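Local coordinates for protein putative rRNA methylase (Clostridium thermocellum ATCC 27405, PDB 3EEY) that binds S-adenosylmethionine in a Rossmann-like fold and is probably a methyltransferase, putatively acting on ribosomal RNA, at residues K6-Q11 with T170-Q175; G23-D28 with I90-K95; G48-F53 with D74-I79. All blocks are in the same frame, centred on the assembly; numbering follows the deposited sequence.

Contact 1: K6-Q11 with T170-Q175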
loop_
_atom_site.group_PDB
_atom_site.type_symbol
_atom_site.label_atom_id
_atom_site.label_comp_id
_atom_site.label_asym_id
_atom_site.label_seq_id
_atom_site.Cartn_x
_atom_site.Cartn_y
_atom_site.Cartn_z
ATOM N N LYS A 6 4.768 -4.476 -6.835
ATOM C CA LYS A 6 5.615 -5.459 -6.160
ATOM C C LYS A 6 4.872 -6.158 -5.043
ATOM O O LYS A 6 3.890 -5.635 -4.513
ATOM C CB LYS A 6 6.873 -4.798 -5.594
ATOM C CG LYS A 6 7.808 -4.255 -6.642
ATOM C CD LYS A 6 9.028 -3.601 -6.030
ATOM C CE LYS A 6 9.764 -2.784 -7.091
ATOM N NZ LYS A 6 10.868 -1.957 -6.538
ATOM N N ASN A 7 5.355 -7.339 -4.673
ATOM C CA ASN A 7 4.837 -8.025 -3.488
ATOM C C ASN A 7 5.269 -7.315 -2.203
ATOM O O ASN A 7 6.056 -6.367 -2.256
ATOM C CB ASN A 7 5.234 -9.510 -3.484
ATOM C CG ASN A 7 6.742 -9.736 -3.396
ATOM O OD1 ASN A 7 7.541 -8.802 -3.310
ATOM N ND2 ASN A 7 7.134 -10.997 -3.424
ATOM N N SER A 8 4.764 -7.780 -1.067
ATOM C CA SER A 8 5.034 -7.165 0.234
ATOM C C SER A 8 6.523 -7.032 0.536
ATOM O O SER A 8 6.987 -5.954 0.913
ATOM C CB SER A 8 4.324 -7.935 1.337
ATOM O OG SER A 8 2.923 -7.827 1.179
ATOM N N LEU A 9 7.269 -8.114 0.321
ATOM C CA LEU A 9 8.719 -8.108 0.484
ATOM C C LEU A 9 9.426 -7.030 -0.341
ATOM O O LEU A 9 10.267 -6.307 0.182
ATOM C CB LEU A 9 9.299 -9.488 0.156
ATOM C CG LEU A 9 10.805 -9.703 0.359
ATOM C CD1 LEU A 9 11.247 -9.505 1.815
ATOM C CD2 LEU A 9 11.207 -11.080 -0.133
ATOM N N GLY A 10 9.075 -6.919 -1.618
ATOM C CA GLY A 10 9.623 -5.892 -2.494
ATOM C C GLY A 10 9.214 -4.479 -2.118
ATOM O O GLY A 10 10.009 -3.549 -2.237
ATOM N N GLN A 11 7.971 -4.327 -1.667
ATOM C CA GLN A 11 7.424 -3.044 -1.232
ATOM C C GLN A 11 8.030 -2.516 0.073
ATOM O O GLN A 11 8.203 -1.300 0.219
ATOM C CB GLN A 11 5.907 -3.129 -1.113
ATOM C CG GLN A 11 5.181 -3.091 -2.440
ATOM C CD GLN A 11 3.717 -2.813 -2.283
ATOM O OE1 GLN A 11 3.317 -1.815 -1.672
ATOM N NE2 GLN A 11 2.898 -3.692 -2.838
ATOM N N THR A 170 -1.003 -3.516 3.591
ATOM C CA THR A 170 -1.061 -3.788 2.171
ATOM C C THR A 170 -1.258 -5.296 1.998
ATOM O O THR A 170 -0.581 -6.089 2.641
ATOM C CB THR A 170 0.215 -3.275 1.451
ATOM O OG1 THR A 170 0.335 -1.861 1.656
ATOM C CG2 THR A 170 0.155 -3.541 -0.040
ATOM N N ASP A 171 -2.190 -5.673 1.130
ATOM C CA ASP A 171 -2.731 -7.014 1.091
ATOM C C ASP A 171 -3.120 -7.357 -0.345
ATOM O O ASP A 171 -3.750 -6.555 -1.022
ATOM C CB ASP A 171 -3.969 -7.064 1.993
ATOM C CG ASP A 171 -4.311 -8.463 2.459
ATOM O OD1 ASP A 171 -3.600 -9.428 2.088
ATOM O OD2 ASP A 171 -5.303 -8.591 3.208
ATOM N N PHE A 172 -2.738 -8.550 -0.795
ATOM C CA PHE A 172 -3.117 -9.048 -2.113
ATOM C C PHE A 172 -4.268 -10.018 -1.975
ATOM O O PHE A 172 -4.086 -11.163 -1.586
ATOM C CB PHE A 172 -1.914 -9.657 -2.826
ATOM C CG PHE A 172 -0.789 -8.675 -3.007
ATOM C CD1 PHE A 172 -0.793 -7.779 -4.076
ATOM C CD2 PHE A 172 0.245 -8.605 -2.073
ATOM C CE1 PHE A 172 0.241 -6.836 -4.235
ATOM C CE2 PHE A 172 1.274 -7.657 -2.213
ATOM C CZ PHE A 172 1.268 -6.783 -3.291
ATOM N N ILE A 173 -5.461 -9.526 -2.292
ATOM C CA ILE A 173 -6.699 -10.160 -1.851
ATOM C C ILE A 173 -7.233 -11.218 -2.816
ATOM O O ILE A 173 -8.120 -11.979 -2.452
ATOM C CB ILE A 173 -7.798 -9.101 -1.502
ATOM C CG1 ILE A 173 -8.183 -8.279 -2.734
ATOM C CG2 ILE A 173 -7.315 -8.185 -0.389
ATOM C CD1 ILE A 173 -9.337 -7.302 -2.526
ATOM N N ASN A 174 -6.690 -11.258 -4.034
ATOM C CA ASN A 174 -7.082 -12.253 -5.026
ATOM C C ASN A 174 -6.097 -13.419 -5.155
ATOM O O ASN A 174 -6.288 -14.318 -5.980
ATOM C CB ASN A 174 -7.334 -11.598 -6.386
ATOM C CG ASN A 174 -6.054 -11.245 -7.123
ATOM O OD1 ASN A 174 -5.064 -10.822 -6.523
ATOM N ND2 ASN A 174 -6.083 -11.385 -8.442
ATOM N N GLN A 175 -5.047 -13.390 -4.336
ATOM C CA GLN A 175 -4.056 -14.462 -4.306
ATOM C C GLN A 175 -4.412 -15.506 -3.263
ATOM O O GLN A 175 -4.863 -15.175 -2.167
ATOM C CB GLN A 175 -2.653 -13.910 -4.039
ATOM C CG GLN A 175 -2.059 -13.123 -5.191
ATOM C CD GLN A 175 -0.666 -12.606 -4.893
ATOM O OE1 GLN A 175 0.112 -13.253 -4.190
ATOM N NE2 GLN A 175 -0.341 -11.430 -5.428
HETATM O O HOH W 1 1.695 -0.400 -0.207
#

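Contact 2: G23-D28 with I90-K95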
loop_
_atom_site.group_PDB
_atom_site.type_symbol
_atom_site.label_atom_id
_atom_site.label_comp_id
_atom_site.label_asym_id
_atom_site.label_seq_id
_atom_site.Cartn_x
_atom_site.Cartn_y
_atom_site.Cartn_z
ATOM N N GLY A 23 23.919 8.052 6.829
ATOM C CA GLY A 23 24.269 8.508 8.169
ATOM C C GLY A 23 23.252 8.158 9.243
ATOM O O GLY A 23 23.500 8.391 10.429
ATOM N N ASP A 24 22.120 7.587 8.830
ATOM C CA ASP A 24 21.024 7.243 9.742
ATOM C C ASP A 24 21.334 6.033 10.602
ATOM O O ASP A 24 22.236 5.262 10.297
ATOM C CB ASP A 24 19.729 6.994 8.960
ATOM C CG ASP A 24 19.033 8.278 8.545
ATOM O OD1 ASP A 24 19.272 9.331 9.180
ATOM O OD2 ASP A 24 18.232 8.231 7.586
ATOM N N THR A 25 20.591 5.875 11.692
ATOM C CA THR A 25 20.662 4.657 12.485
ATOM C C THR A 25 19.394 3.850 12.235
ATOM O O THR A 25 18.287 4.356 12.401
ATOM C CB THR A 25 20.882 4.949 13.989
ATOM O OG1 THR A 25 22.112 5.658 14.158
ATOM C CG2 THR A 25 20.950 3.654 14.802
ATOM N N VAL A 26 19.574 2.605 11.801
ATOM C CA VAL A 26 18.471 1.730 11.421
ATOM C C VAL A 26 18.602 0.380 12.125
ATOM O O VAL A 26 19.661 0.063 12.654
ATOM C CB VAL A 26 18.369 1.547 9.870
ATOM C CG1 VAL A 26 18.126 2.879 9.167
ATOM C CG2 VAL A 26 19.619 0.873 9.306
ATOM N N VAL A 27 17.517 -0.396 12.150
ATOM C CA VAL A 27 17.496 -1.706 12.806
ATOM C C VAL A 27 16.926 -2.785 11.880
ATOM O O VAL A 27 15.898 -2.583 11.244
ATOM C CB VAL A 27 16.654 -1.704 14.137
ATOM C CG1 VAL A 27 16.841 -3.001 14.896
ATOM C CG2 VAL A 27 17.008 -0.530 15.038
ATOM N N ASP A 28 17.618 -3.917 11.799
ATOM C CA ASP A 28 17.056 -5.132 11.241
ATOM C C ASP A 28 16.708 -5.997 12.444
ATOM O O ASP A 28 17.585 -6.548 13.097
ATOM C CB ASP A 28 18.066 -5.827 10.315
ATOM C CG ASP A 28 17.472 -7.024 9.577
ATOM O OD1 ASP A 28 16.330 -7.432 9.875
ATOM O OD2 ASP A 28 18.161 -7.568 8.689
ATOM N N ILE A 90 20.223 -0.028 22.203
ATOM C CA ILE A 90 20.049 1.198 21.429
ATOM C C ILE A 90 19.493 2.297 22.341
ATOM O O ILE A 90 18.535 2.064 23.082
ATOM C CB ILE A 90 19.116 0.964 20.199
ATOM C CG1 ILE A 90 19.574 -0.266 19.403
ATOM C CG2 ILE A 90 19.076 2.201 19.295
ATOM C CD1 ILE A 90 18.535 -0.869 18.483
ATOM N N ASP A 91 20.106 3.479 22.295
ATOM C CA ASP A 91 19.668 4.616 23.109
ATOM C C ASP A 91 19.412 5.876 22.281
ATOM O O ASP A 91 18.810 6.837 22.771
ATOM C CB ASP A 91 20.666 4.896 24.246
ATOM C CG ASP A 91 22.070 5.233 23.744
ATOM O OD1 ASP A 91 22.438 4.843 22.612
ATOM O OD2 ASP A 91 22.820 5.887 24.501
ATOM N N CYS A 92 19.871 5.860 21.032
ATOM C CA CYS A 92 19.651 6.954 20.083
ATOM C C CYS A 92 18.326 6.744 19.333
ATOM O O CYS A 92 17.827 5.617 19.277
ATOM C CB CYS A 92 20.820 7.021 19.094
ATOM S SG CYS A 92 21.026 5.509 18.128
ATOM N N PRO A 93 17.734 7.828 18.782
ATOM C CA PRO A 93 16.575 7.661 17.899
ATOM C C PRO A 93 16.914 6.981 16.565
ATOM O O PRO A 93 17.908 7.332 15.921
ATOM C CB PRO A 93 16.110 9.102 17.648
ATOM C CG PRO A 93 16.752 9.917 18.717
ATOM C CD PRO A 93 18.054 9.252 18.985
ATOM N N VAL A 94 16.087 6.018 16.163
ATOM C CA VAL A 94 16.296 5.299 14.906
ATOM C C VAL A 94 15.370 5.798 13.797
ATOM O O VAL A 94 14.263 6.278 14.061
ATOM C CB VAL A 94 16.199 3.747 15.064
ATOM C CG1 VAL A 94 17.158 3.256 16.135
ATOM C CG2 VAL A 94 14.772 3.289 15.370
ATOM N N LYS A 95 15.841 5.703 12.558
ATOM C CA LYS A 95 15.057 6.137 11.405
ATOM C C LYS A 95 14.105 5.047 10.923
ATOM O O LYS A 95 12.981 5.342 10.523
ATOM C CB LYS A 95 15.971 6.590 10.265
ATOM C CG LYS A 95 15.282 7.403 9.170
ATOM C CD LYS A 95 14.823 8.768 9.675
ATOM C CE LYS A 95 14.692 9.778 8.544
ATOM N NZ LYS A 95 16.023 10.152 7.982
#

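Contact 3: G48-F53 with D74-I79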
loop_
_atom_site.group_PDB
_atom_site.type_symbol
_atom_site.label_atom_id
_atom_site.label_comp_id
_atom_site.label_asym_id
_atom_site.label_seq_id
_atom_site.Cartn_x
_atom_site.Cartn_y
_atom_site.Cartn_z
ATOM N N GLY A 48 26.832 5.701 8.887
ATOM C CA GLY A 48 25.588 5.206 9.457
ATOM C C GLY A 48 25.793 3.974 10.310
ATOM O O GLY A 48 26.898 3.432 10.380
ATOM N N ARG A 49 24.720 3.528 10.952
ATOM C CA ARG A 49 24.777 2.372 11.841
ATOM C C ARG A 49 23.551 1.472 11.664
ATOM O O ARG A 49 22.429 1.949 11.621
ATOM C CB ARG A 49 24.939 2.839 13.300
ATOM C CG ARG A 49 24.874 1.749 14.389
ATOM C CD ARG A 49 25.967 0.676 14.274
ATOM N NE ARG A 49 27.298 1.251 14.077
ATOM C CZ ARG A 49 28.417 0.546 13.935
ATOM N NH1 ARG A 49 28.393 -0.781 13.973
ATOM N NH2 ARG A 49 29.569 1.176 13.758
ATOM N N VAL A 50 23.795 0.171 11.548
ATOM C CA VAL A 50 22.753 -0.838 11.489
ATOM C C VAL A 50 22.869 -1.773 12.699
ATOM O O VAL A 50 23.918 -2.369 12.929
ATOM C CB VAL A 50 22.865 -1.706 10.203
ATOM C CG1 VAL A 50 21.705 -2.714 10.115
ATOM C CG2 VAL A 50 22.934 -0.842 8.959
ATOM N N PHE A 51 21.790 -1.892 13.466
ATOM C CA PHE A 51 21.707 -2.890 14.517
ATOM C C PHE A 51 20.942 -4.092 13.991
ATOM O O PHE A 51 19.836 -3.957 13.471
ATOM C CB PHE A 51 21.026 -2.323 15.771
ATOM C CG PHE A 51 21.859 -1.320 16.519
ATOM C CD1 PHE A 51 22.808 -1.742 17.448
ATOM C CD2 PHE A 51 21.698 0.045 16.300
ATOM C CE1 PHE A 51 23.584 -0.819 18.146
ATOM C CE2 PHE A 51 22.467 0.978 16.995
ATOM C CZ PHE A 51 23.411 0.545 17.920
ATOM N N GLY A 52 21.546 -5.264 14.111
ATOM C CA GLY A 52 20.918 -6.505 13.678
ATOM C C GLY A 52 20.687 -7.465 14.825
ATOM O O GLY A 52 21.523 -7.586 15.713
ATOM N N PHE A 53 19.546 -8.144 14.802
ATOM C CA PHE A 53 19.126 -9.022 15.886
ATOM C C PHE A 53 18.697 -10.373 15.351
ATOM O O PHE A 53 18.008 -10.446 14.330
ATOM C CB PHE A 53 17.930 -8.419 16.646
ATOM C CG PHE A 53 18.268 -7.215 17.473
ATOM C CD1 PHE A 53 18.687 -7.357 18.798
ATOM C CD2 PHE A 53 18.150 -5.938 16.944
ATOM C CE1 PHE A 53 18.999 -6.243 19.574
ATOM C CE2 PHE A 53 18.464 -4.820 17.709
ATOM C CZ PHE A 53 18.899 -4.975 19.023
ATOM N N ASP A 74 31.431 -3.272 8.651
ATOM C CA ASP A 74 31.985 -2.113 9.361
ATOM C C ASP A 74 30.946 -1.321 10.144
ATOM O O ASP A 74 31.177 -0.922 11.287
ATOM C CB ASP A 74 32.662 -1.156 8.368
ATOM C CG ASP A 74 33.109 -1.847 7.088
ATOM O OD1 ASP A 74 34.336 -1.940 6.861
ATOM O OD2 ASP A 74 32.239 -2.290 6.304
ATOM N N ARG A 75 29.824 -1.046 9.519
ATOM C CA ARG A 75 28.782 -0.266 10.150
ATOM C C ARG A 75 27.640 -1.054 10.736
ATOM O O ARG A 75 26.659 -0.501 11.107
ATOM C CB ARG A 75 28.229 0.768 9.198
ATOM C CG ARG A 75 29.127 1.920 8.975
ATOM C CD ARG A 75 29.996 2.169 10.170
ATOM N NE ARG A 75 29.525 3.298 10.925
ATOM C CZ ARG A 75 30.229 3.919 11.840
ATOM N NH1 ARG A 75 29.713 4.945 12.476
ATOM N NH2 ARG A 75 31.450 3.514 12.115
ATOM N N VAL A 76 27.792 -2.346 10.841
ATOM C CA VAL A 76 26.760 -3.219 11.422
ATOM C C VAL A 76 27.144 -3.789 12.797
ATOM O O VAL A 76 28.213 -4.373 12.957
ATOM C CB VAL A 76 26.390 -4.378 10.455
ATOM C CG1 VAL A 76 25.233 -5.201 11.002
ATOM C CG2 VAL A 76 26.040 -3.837 9.076
ATOM N N THR A 77 26.261 -3.613 13.779
ATOM C CA THR A 77 26.392 -4.255 15.087
ATOM C C THR A 77 25.407 -5.425 15.195
ATOM O O THR A 77 24.192 -5.230 15.300
ATOM C CB THR A 77 26.143 -3.252 16.236
ATOM O OG1 THR A 77 27.000 -2.117 16.078
ATOM C CG2 THR A 77 26.399 -3.888 17.582
ATOM N N LEU A 78 25.937 -6.642 15.158
ATOM C CA LEU A 78 25.111 -7.844 15.256
ATOM C C LEU A 78 24.994 -8.312 16.697
ATOM O O LEU A 78 26.000 -8.480 17.391
ATOM C CB LEU A 78 25.664 -8.969 14.376
ATOM C CG LEU A 78 25.598 -8.777 12.857
ATOM C CD1 LEU A 78 26.261 -9.944 12.149
ATOM C CD2 LEU A 78 24.165 -8.606 12.379
ATOM N N ILE A 79 23.755 -8.524 17.133
ATOM C CA ILE A 79 23.444 -8.847 18.521
ATOM C C ILE A 79 22.677 -10.161 18.567
ATOM O O ILE A 79 21.645 -10.305 17.912
ATOM C CB ILE A 79 22.625 -7.705 19.180
ATOM C CG1 ILE A 79 23.500 -6.454 19.345
ATOM C CG2 ILE A 79 22.082 -8.129 20.525
ATOM C CD1 ILE A 79 22.767 -5.156 19.142
HETATM O O HOH W 2 31.979 -0.575 14.063
#

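Contact 1: K6-Q11 with T170-Q175
The capped N-terminus of helix 8-19 meets the end of strand 165-172, an outermost strand of the sheet within this chain. Asn7 is the N-cap: its OD1 accepts from Gly10 N at 3.0 Å. Phe172 has the largest share of the contact. Its CG lies anti to the carbonyl carbon (chi1 -59°), and the ring points at the helix start. Lys6 O meets the ring edge, 3.1 Å from Phe172 CZ. Ser8 N also lies near the ring plane, 3.7 Å from Phe172 CE2. Gln11 comes tip to tip with the ring, its amide plane 83° from the ring plane, and its NE2 is 3.5 Å from Phe172 CZ. This NE2 donates to Lys6 O at 2.8 Å in a nearly straight bond. One water joins the segments: it donates to Gln11 OE1 at 2.6 Å and is hydrogen-bonded to Thr170 OG1 at 2.7 Å. Gln11 NE2 makes a second hydrogen bond, to Gln168 OE1 of the second subunit, which with the water on OE1 should fix the rotation of the amide. Ser8 OG is hydrogen-bonded to Pro180 O, Lys6 NZ forms a salt bridge with Asp14, and Leu182 of strand 181-187 touches Ser8, Gln11 and Thr170. On the dimer side, residues 170-172 pair antiparallel with a strand of the second subunit, which carries the sheet across the interface.

Contact 2: G23-D28 with I90-K95
This is a parallel strand-to-strand contact in the middle of the Rossmann-like sheet, where strand 25-28 lies beside the start of strand 94-101. The loop leading into the second strand, residues 90-93, adds side chains to it. The two segments come closest at Thr25 and Val94, by their CA atoms. The main tie is Lys95 N to Thr25 O, 2.8 Å long and nearly straight, with the donor almost along the C=O axis. Val94 CA makes a bent CA-H...O contact with Thr25 O at 3.3 Å. The pairing goes on through Val27 and Ala96.

Apolar groups pack beside this tie. Val27 CG2 meets Ile90 CD1 tip to tip at 3.8 Å. The side chains of Val27 and Val94 cross obliquely, with Val27 CG2 3.9 Å from Val94 CG1. Val94 CG1 sits anti to the carbonyl carbon (chi1 -55°), which turns it to both Val27 and Thr25. Thr25 CG2, anti to its own backbone N, lies 3.8 Å from Cys92 SG. Phe51 of strand 49-53 touches both Thr25 and Ile90.

At the start of the strand, Lys95 leaves with CG anti to the backbone N (chi1 -164°) and bends at chi2 and chi4. Its aliphatic part runs obliquely across the carboxylate of Asp24, with Lys95 CG 3.4 Å from Asp24 OD2. Lys95 NZ forms a salt bridge with Asp24 OD2 at 3.0 Å, meeting it from above the carboxylate plane. The backbone N of Lys21 donates to the same oxygen. Two donors thus share OD2, and the nearby ammonium would be expected to keep Asp24 in its charged form.

Contact 3: G48-F53 with D74-I79
Arg49 CG stands anti to the backbone N (chi1 174°), and bends at chi2 and chi3 fold the chain over the neighbouring strand. Arg75 CG lies anti to the carbonyl carbon (chi1 -74°), and this chain also bends twice. The strands, 49-53 and 76-79, are parallel neighbours in a beta-alpha-beta unit of the Rossmann-like fold, with helix 57-69 between them. Val50 N donates to Arg75 O, and Thr77 N to Val50 O. Gly52 N and O bond to Thr77 O and Ile79 N.

On one face Phe51 lies beside Thr77, and its CD1 is 3.8 Å from Ile79 CD1. Phe53 runs alongside Ile79, with Phe53 CE1 3.7 Å from Ile79 CG2, and the Phe53 side chain is about 4 Å from the bound SAM. On the other face are Val50, Val76 and Leu78, covered by helices 35-44 and 57-69.

At the strand starts, Arg75 NE donates to Gly48 O at 2.7 Å in the carbonyl plane. Arg49 NH1 donates weakly to Thr77 OG1 at 2.9 Å. Arg49 NH2 lies over one face of the Arg75 guanidinium, a close approach of like charges. A water accepts from Arg49 NH2 and donates to Asp74 O at 2.9 Å.

Overall arrangement
All three contacts reach the same mixed sheet. Contacts 2 and 3 are neighbours, with centres 9 Å apart, because strands 25-28 and 49-53 lie side by side. Their backbones join at Val26 N to Arg49 O (2.9 Å) and Asp28 N to Phe51 O (2.8 Å), both probable hydrogen bonds. Val27 CG1 also packs on Phe53 CE2 at 3.7 Å. Contact 1 lies on the opposite side of the chain's centre from contacts 2 and 3, its own centre 27 Å from that of contact 2 and 28 Å from that of contact 3. Contact 3 comes nearest to the bound SAM; the side chains of Val27 and Ser8 are about 9 and 12 Å from it. Contact 1 alone touches the second subunit.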